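Local coordinates for CLIP-associating protein 2 (Mus musculus, PDB 3WOZ) that probably binds tubulin through its HEAT-repeat TOG domains and contributes to the control of microtubule dynamics, at residues 44-47 / 48-52; 108-111 / 112-116; 64-67 / 68-72. All blocks are in the same frame, centred on the assembly; numbering follows the deposited sequence.

Contact 1 of 3, residues 44-47 / 48-52; sequences LKRL and CEIFT
Leu47 and Phe51, one turn apart on helix 41-54, meet in the interior of a TOG domain, a stack of HEAT-repeat helices. The backbone here is regular alpha-helix, and each carbonyl from Leu44 to Leu47 is taken by the amide four residues on. Cys48 N gives to Leu44 O and Ile50 N to Arg46 O, while Phe51 N closes on Leu47 O at 2.8 Å. Glu49 N reaches Lys45 O over a slightly longer 3.1 Å, with a less straight N-H...O angle of 146°. A fifth carbonyl, Cys48 O, is gripped twice: Thr52 N comes to one face of its plane at 3.0 Å, and Thr52 OG1 to the opposite face at 2.7 Å. Threonine suits a helix side that is partly buried, because its hydroxyl can be paid for by the helix itself; Thr52 OG1 also bonds Trp84 NE1.

The solvent-facing side is looser. Lys45 and Glu49, long and charged, cross with NZ 4.1 Å from OE2, an attraction beyond salt-bridge range that probably steadies the turn only a little. Toward helix 7-14, the extended Arg46 carries its guanidinium past the buried Ile50, whose CD1 lies over the centre of one face, with the apolar methyl set against the flat side of the cation.

The buried side is apolar. Leu47 and Phe51 are packed by Leu29 of helix 19-34, and Phe73 of helix 60-77 meets the Phe51 ring edge-to-face. Leu47 CG turns anti to its own N (chi1 176°), beside the carbonyl carbon, which directs the leucine along the helix toward Phe51. There Leu47 CD1 makes a CH-pi contact, 3.6 Å from the centroid of the Phe51 ring and 11° off its normal.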
loop_
_atom_site.group_PDB
_atom_site.type_symbol
_atom_site.label_atom_id
_atom_site.label_comp_id
_atom_site.label_asym_id
_atom_site.label_seq_id
_atom_site.Cartn_x
_atom_site.Cartn_y
_atom_site.Cartn_z
ATOM N N LEU A 44 13.226 8.838 -14.266
ATOM C CA LEU A 44 12.434 8.000 -13.370
ATOM C C LEU A 44 12.119 8.729 -12.067
ATOM O O LEU A 44 10.995 8.661 -11.572
ATOM C CB LEU A 44 13.150 6.674 -13.077
ATOM C CG LEU A 44 12.457 5.729 -12.087
ATOM C CD1 LEU A 44 11.267 5.043 -12.739
ATOM C CD2 LEU A 44 13.424 4.699 -11.527
ATOM N N LYS A 45 13.118 9.421 -11.521
ATOM C CA LYS A 45 12.945 10.224 -10.315
ATOM C C LYS A 45 11.875 11.302 -10.527
ATOM O O LYS A 45 10.993 11.479 -9.688
ATOM C CB LYS A 45 14.274 10.851 -9.891
ATOM C CG LYS A 45 14.219 11.641 -8.589
ATOM C CD LYS A 45 15.564 12.295 -8.290
ATOM C CE LYS A 45 15.505 13.141 -7.022
ATOM N NZ LYS A 45 15.293 12.310 -5.801
ATOM N N ARG A 46 11.953 11.998 -11.658
ATOM C CA ARG A 46 10.969 13.018 -12.019
ATOM C C ARG A 46 9.566 12.422 -12.207
ATOM O O ARG A 46 8.575 13.017 -11.777
ATOM C CB ARG A 46 11.417 13.780 -13.272
ATOM C CG ARG A 46 10.375 14.737 -13.852
ATOM C CD ARG A 46 11.039 15.881 -14.602
ATOM N NE ARG A 46 10.192 16.449 -15.656
ATOM C CZ ARG A 46 9.222 17.339 -15.458
ATOM N NH1 ARG A 46 8.936 17.767 -14.232
ATOM N NH2 ARG A 46 8.525 17.795 -16.491
ATOM N N LEU A 47 9.493 11.249 -12.835
ATOM C CA LEU A 47 8.214 10.570 -13.037
ATOM C C LEU A 47 7.576 10.151 -11.708
ATOM O O LEU A 47 6.361 10.277 -11.534
ATOM C CB LEU A 47 8.363 9.371 -13.987
ATOM C CG LEU A 47 7.145 8.473 -14.263
ATOM C CD1 LEU A 47 5.881 9.281 -14.560
ATOM C CD2 LEU A 47 7.447 7.526 -15.403
ATOM N N CYS A 48 8.396 9.661 -10.780
ATOM C CA CYS A 48 7.929 9.323 -9.440
ATOM C C CYS A 48 7.367 10.538 -8.710
ATOM O O CYS A 48 6.393 10.422 -7.970
ATOM C CB CYS A 48 9.042 8.686 -8.619
ATOM S SG CYS A 48 9.410 7.017 -9.139
ATOM N N GLU A 49 7.984 11.695 -8.937
ATOM C CA GLU A 49 7.535 12.952 -8.338
ATOM C C GLU A 49 6.213 13.419 -8.945
ATOM O O GLU A 49 5.337 13.917 -8.231
ATOM C CB GLU A 49 8.620 14.025 -8.465
ATOM C CG GLU A 49 9.840 13.744 -7.584
ATOM C CD GLU A 49 11.053 14.595 -7.929
ATOM O OE1 GLU A 49 10.978 15.413 -8.876
ATOM O OE2 GLU A 49 12.089 14.438 -7.248
ATOM N N ILE A 50 6.078 13.243 -10.258
ATOM C CA ILE A 50 4.828 13.505 -10.972
ATOM C C ILE A 50 3.704 12.575 -10.499
ATOM O O ILE A 50 2.578 13.019 -10.275
ATOM C CB ILE A 50 5.018 13.369 -12.503
ATOM C CG1 ILE A 50 5.864 14.535 -13.037
ATOM C CG2 ILE A 50 3.664 13.308 -13.226
ATOM C CD1 ILE A 50 6.423 14.317 -14.445
ATOM N N PHE A 51 4.025 11.292 -10.340
ATOM C CA PHE A 51 3.041 10.298 -9.923
ATOM C C PHE A 51 2.577 10.503 -8.483
ATOM O O PHE A 51 1.408 10.276 -8.172
ATOM C CB PHE A 51 3.579 8.875 -10.122
ATOM C CG PHE A 51 3.349 8.313 -11.503
ATOM C CD1 PHE A 51 2.637 9.027 -12.465
ATOM C CD2 PHE A 51 3.812 7.041 -11.828
ATOM C CE1 PHE A 51 2.411 8.491 -13.730
ATOM C CE2 PHE A 51 3.587 6.501 -13.086
ATOM C CZ PHE A 51 2.882 7.229 -14.038
ATOM N N THR A 52 3.502 10.925 -7.619
ATOM C CA THR A 52 3.194 11.272 -6.233
ATOM C C THR A 52 2.088 12.327 -6.174
ATOM O O THR A 52 1.133 12.187 -5.407
ATOM C CB THR A 52 4.455 11.772 -5.482
ATOM O OG1 THR A 52 5.447 10.740 -5.474
ATOM C CG2 THR A 52 4.129 12.159 -4.034
#

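Contact 2 of 3, residues 108-111 / 112-116; sequences VQKA and LDITR
The amide of Gln109 and the carboxylate of Asp113 meet with their planes 32° apart, and the guanidinium of Arg116 joins them. Two donors reach Asp113 OD1 from opposite faces of the carboxylate: Gln109 NE2 at 3.0 Å and Arg116 NH2 in a salt bridge of 2.6 Å. At the guanidinium edge, near its plane, lies Gln109 NE2, 4.0 Å from Arg116 NH1: two donors sharing Asp113 OD1, NH1 only weakly, and not bonded together. Gln109 can donate because its chain bends back at chi2 (58°), carrying the amide along the helix toward Asp113. One oxygen gathers an amide and a cation, which would probably favour the charged form of the aspartate and limit its rotation. Such polar groups suit this partly exposed side.

The chain of Lys110, bent at chi2, brings its end across Ile114: NZ lies 3.6 Å from Ile114 CD1, with CE close behind. On the buried side, Thr115 OG1 donates to Ala111 O at 2.8 Å, a carbonyl that also accepts Thr115 N from the opposite face of its plane. The small Ala111 and the self-satisfied Thr115 fit a helix surface pressed between neighbours: Leu88 and Leu92 of helix 85-96 touch Thr115, as does Tyr150 of helix 141-155. This division, with a polar i, i+4, i+7 cluster outside and a compact face inside, belongs to the amphipathic helices of a HEAT-repeat TOG domain.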
loop_
_atom_site.group_PDB
_atom_site.type_symbol
_atom_site.label_atom_id
_atom_site.label_comp_id
_atom_site.label_asym_id
_atom_site.label_seq_id
_atom_site.Cartn_x
_atom_site.Cartn_y
_atom_site.Cartn_z
ATOM N N VAL A 108 -7.557 0.680 -8.163
ATOM C CA VAL A 108 -6.693 0.836 -6.994
ATOM C C VAL A 108 -6.318 -0.547 -6.476
ATOM O O VAL A 108 -5.144 -0.821 -6.222
ATOM C CB VAL A 108 -7.372 1.650 -5.861
ATOM C CG1 VAL A 108 -6.426 1.804 -4.670
ATOM C CG2 VAL A 108 -7.813 3.013 -6.359
ATOM N N GLN A 109 -7.317 -1.419 -6.341
ATOM C CA GLN A 109 -7.074 -2.795 -5.905
ATOM C C GLN A 109 -6.077 -3.505 -6.822
ATOM O O GLN A 109 -5.165 -4.186 -6.348
ATOM C CB GLN A 109 -8.380 -3.590 -5.797
ATOM C CG GLN A 109 -8.221 -4.956 -5.123
ATOM C CD GLN A 109 -7.643 -4.842 -3.718
ATOM O OE1 GLN A 109 -8.311 -4.374 -2.797
ATOM N NE2 GLN A 109 -6.394 -5.260 -3.552
ATOM N N LYS A 110 -6.246 -3.316 -8.130
ATOM C CA LYS A 110 -5.355 -3.899 -9.124
ATOM C C LYS A 110 -3.922 -3.397 -8.941
ATOM O O LYS A 110 -2.981 -4.192 -8.935
ATOM C CB LYS A 110 -5.859 -3.605 -10.544
ATOM C CG LYS A 110 -4.898 -4.002 -11.669
ATOM C CD LYS A 110 -4.730 -5.512 -11.764
ATOM C CE LYS A 110 -3.926 -5.909 -12.991
ATOM N NZ LYS A 110 -3.535 -7.348 -12.913
ATOM N N ALA A 111 -3.769 -2.082 -8.801
ATOM C CA ALA A 111 -2.465 -1.477 -8.535
ATOM C C ALA A 111 -1.835 -2.013 -7.244
ATOM O O ALA A 111 -0.629 -2.268 -7.199
ATOM C CB ALA A 111 -2.579 0.036 -8.493
ATOM N N LEU A 112 -2.652 -2.183 -6.204
ATOM C CA LEU A 112 -2.196 -2.779 -4.948
ATOM C C LEU A 112 -1.722 -4.217 -5.141
ATOM O O LEU A 112 -0.703 -4.611 -4.572
ATOM C CB LEU A 112 -3.298 -2.750 -3.881
ATOM C CG LEU A 112 -3.591 -1.449 -3.132
ATOM C CD1 LEU A 112 -4.900 -1.586 -2.361
ATOM C CD2 LEU A 112 -2.436 -1.072 -2.187
ATOM N N ASP A 113 -2.469 -4.994 -5.931
ATOM C CA ASP A 113 -2.131 -6.396 -6.178
ATOM C C ASP A 113 -0.803 -6.507 -6.925
ATOM O O ASP A 113 0.031 -7.353 -6.597
ATOM C CB ASP A 113 -3.239 -7.105 -6.974
ATOM C CG ASP A 113 -4.530 -7.271 -6.184
ATOM O OD1 ASP A 113 -4.545 -7.115 -4.941
ATOM O OD2 ASP A 113 -5.552 -7.577 -6.822
ATOM N N ILE A 114 -0.621 -5.647 -7.925
ATOM C CA ILE A 114 0.623 -5.570 -8.688
ATOM C C ILE A 114 1.788 -5.212 -7.757
ATOM O O ILE A 114 2.813 -5.887 -7.759
ATOM C CB ILE A 114 0.513 -4.541 -9.856
ATOM C CG1 ILE A 114 -0.595 -4.941 -10.840
ATOM C CG2 ILE A 114 1.849 -4.364 -10.580
ATOM C CD1 ILE A 114 -0.431 -6.300 -11.470
ATOM N N THR A 115 1.609 -4.161 -6.958
ATOM C CA THR A 115 2.599 -3.753 -5.955
ATOM C C THR A 115 2.998 -4.925 -5.069
ATOM O O THR A 115 4.179 -5.201 -4.898
ATOM C CB THR A 115 2.062 -2.609 -5.063
ATOM O OG1 THR A 115 1.682 -1.508 -5.890
ATOM C CG2 THR A 115 3.125 -2.137 -4.057
ATOM N N ARG A 116 2.002 -5.617 -4.529
ATOM C CA ARG A 116 2.227 -6.696 -3.568
ATOM C C ARG A 116 3.080 -7.831 -4.121
ATOM O O ARG A 116 3.846 -8.445 -3.374
ATOM C CB ARG A 116 0.890 -7.237 -3.070
ATOM C CG ARG A 116 0.913 -7.826 -1.663
ATOM C CD ARG A 116 -0.512 -7.868 -1.093
ATOM N NE ARG A 116 -1.411 -8.519 -2.041
ATOM C CZ ARG A 116 -2.477 -7.964 -2.608
ATOM N NH1 ARG A 116 -2.853 -6.716 -2.328
ATOM N NH2 ARG A 116 -3.185 -8.686 -3.457
#

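Contact 3 of 3, residues 64-67 / 68-72; sequences SMFL and ETLVD
Helix 60-77 runs through these residues with Glu68 N, Thr69 N and Leu70 N bonded to Ser64 O, Met65 O and Phe66 O, the first the longest at 3.2 Å, after which the i to i+4 pattern lapses, Val71 N lying 3.9 Å from Leu67 O. One turn apart, Phe66 and Leu70 cross obliquely, with Phe66 CE1 3.8 Å from Leu70 CG and Phe66 CZ 3.9 Å from Leu70 CD1. A chi1 of 153°, with Phe66 CG roughly anti to the backbone N, sends the phenyl along the helix. Branched leucines suit this seam because their methyls can touch several neighbours at once: Leu88 and Leu92 of helix 85-96 lie against Leu70, and Phe51 of helix 41-54 reaches it too. An alanine in place of Leu70 would lose both branches, and the Phe66 ring is likely to be left with a gap beside CE1 and CZ.

Among the buried residues here Thr69 is the polar one. Its OG1 lies 2.6 Å from Met65 O and within hydrogen-bonding reach of Gln30 OE1 of helix 19-34, its single proton serving one at a time. Met65, here selenomethionine, reaches Leu26 and Leu27 with a flexible unbranched chain. Glu68, on the exposed side, touches Lys107 of helix 102-118, a plausible match of opposite charges. The chemistry implies cohesion mainly by dispersion and water exclusion, plus a hydroxyl with two possible acceptors, one on each of two helices.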
loop_
_atom_site.group_PDB
_atom_site.type_symbol
_atom_site.label_atom_id
_atom_site.label_comp_id
_atom_site.label_asym_id
_atom_site.label_seq_id
_atom_site.Cartn_x
_atom_site.Cartn_y
_atom_site.Cartn_z
ATOM N N SER A 64 -8.094 7.960 -13.183
ATOM C CA SER A 64 -8.332 6.573 -13.582
ATOM C C SER A 64 -7.313 6.065 -14.599
ATOM O O SER A 64 -6.878 4.916 -14.516
ATOM C CB SER A 64 -9.751 6.390 -14.110
ATOM O OG SER A 64 -10.633 6.144 -13.034
HETATM N N MSE A 65 -6.940 6.921 -15.548
HETATM C CA MSE A 65 -5.874 6.609 -16.504
HETATM C C MSE A 65 -4.510 6.454 -15.822
HETATM O O MSE A 65 -3.691 5.628 -16.237
HETATM C CB MSE A 65 -5.768 7.700 -17.562
HETATM C CG MSE A 65 -6.890 7.727 -18.578
HETATM SE SE MSE A 65 -6.559 9.206 -19.805
HETATM C CE MSE A 65 -4.885 8.552 -20.574
ATOM N N PHE A 66 -4.274 7.271 -14.796
ATOM C CA PHE A 66 -3.055 7.207 -13.988
ATOM C C PHE A 66 -2.952 5.862 -13.271
ATOM O O PHE A 66 -1.918 5.200 -13.338
ATOM C CB PHE A 66 -3.005 8.388 -13.003
ATOM C CG PHE A 66 -2.220 8.122 -11.741
ATOM C CD1 PHE A 66 -0.834 7.959 -11.773
ATOM C CD2 PHE A 66 -2.871 8.065 -10.509
ATOM C CE1 PHE A 66 -0.113 7.726 -10.597
ATOM C CE2 PHE A 66 -2.161 7.838 -9.325
ATOM C CZ PHE A 66 -0.779 7.663 -9.368
ATOM N N LEU A 67 -4.033 5.460 -12.603
ATOM C CA LEU A 67 -4.106 4.150 -11.949
ATOM C C LEU A 67 -3.811 2.981 -12.891
ATOM O O LEU A 67 -3.164 2.014 -12.492
ATOM C CB LEU A 67 -5.470 3.942 -11.292
ATOM C CG LEU A 67 -5.780 4.782 -10.052
ATOM C CD1 LEU A 67 -7.206 4.508 -9.613
ATOM C CD2 LEU A 67 -4.775 4.517 -8.905
ATOM N N GLU A 68 -4.288 3.079 -14.132
ATOM C CA GLU A 68 -4.042 2.045 -15.142
ATOM C C GLU A 68 -2.593 2.025 -15.606
ATOM O O GLU A 68 -2.042 0.966 -15.874
ATOM C CB GLU A 68 -4.962 2.227 -16.351
ATOM C CG GLU A 68 -6.400 1.855 -16.076
ATOM C CD GLU A 68 -7.349 2.277 -17.184
ATOM O OE1 GLU A 68 -7.232 3.419 -17.682
ATOM O OE2 GLU A 68 -8.225 1.463 -17.545
ATOM N N THR A 69 -1.994 3.204 -15.717
ATOM C CA THR A 69 -0.601 3.342 -16.132
ATOM C C THR A 69 0.354 2.788 -15.068
ATOM O O THR A 69 1.421 2.270 -15.399
ATOM C CB THR A 69 -0.261 4.819 -16.434
ATOM O OG1 THR A 69 -1.304 5.390 -17.228
ATOM C CG2 THR A 69 1.063 4.944 -17.192
ATOM N N LEU A 70 -0.043 2.895 -13.797
ATOM C CA LEU A 70 0.763 2.409 -12.669
ATOM C C LEU A 70 1.124 0.936 -12.799
ATOM O O LEU A 70 2.235 0.536 -12.448
ATOM C CB LEU A 70 0.041 2.629 -11.332
ATOM C CG LEU A 70 0.258 3.906 -10.511
ATOM C CD1 LEU A 70 -0.549 3.821 -9.217
ATOM C CD2 LEU A 70 1.737 4.136 -10.186
ATOM N N VAL A 71 0.184 0.142 -13.314
ATOM C CA VAL A 71 0.365 -1.303 -13.465
ATOM C C VAL A 71 1.583 -1.594 -14.342
ATOM O O VAL A 71 2.471 -2.348 -13.949
ATOM C CB VAL A 71 -0.909 -1.979 -14.037
ATOM C CG1 VAL A 71 -0.653 -3.447 -14.391
ATOM C CG2 VAL A 71 -2.054 -1.869 -13.041
ATOM N N ASP A 72 1.621 -0.962 -15.512
ATOM C CA ASP A 72 2.736 -1.082 -16.450
ATOM C C ASP A 72 4.026 -0.487 -15.903
ATOM O O ASP A 72 5.105 -1.034 -16.120
ATOM C CB ASP A 72 2.381 -0.398 -17.768
ATOM C CG ASP A 72 1.290 -1.121 -18.507
ATOM O OD1 ASP A 72 0.130 -0.642 -18.479
ATOM O OD2 ASP A 72 1.589 -2.184 -19.089
#

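Overall arrangement
The three contacts lie on three helices of one HEAT-repeat stack, and helix 60-77 is the middle member. Contact 1 and contact 3 sit on consecutive helices and touch where Phe51 CD1 comes 3.6 Å from Phe66 CE1. Contact 3 also meets contact 2, with Leu67 CD1 against Val108 CG2. Contacts 1 and 2 do not touch, their nearest atoms being about 10 Å apart. Contact 3 is the most buried and mainly apolar, apart from the Thr69 hydroxyl and the exposed Glu68. The other two are partly buried: 44-52 pairs an aromatic interior with loosely matched charges outside, whereas 108-116, nearest the chain's centre, carries a true salt bridge on its outer side.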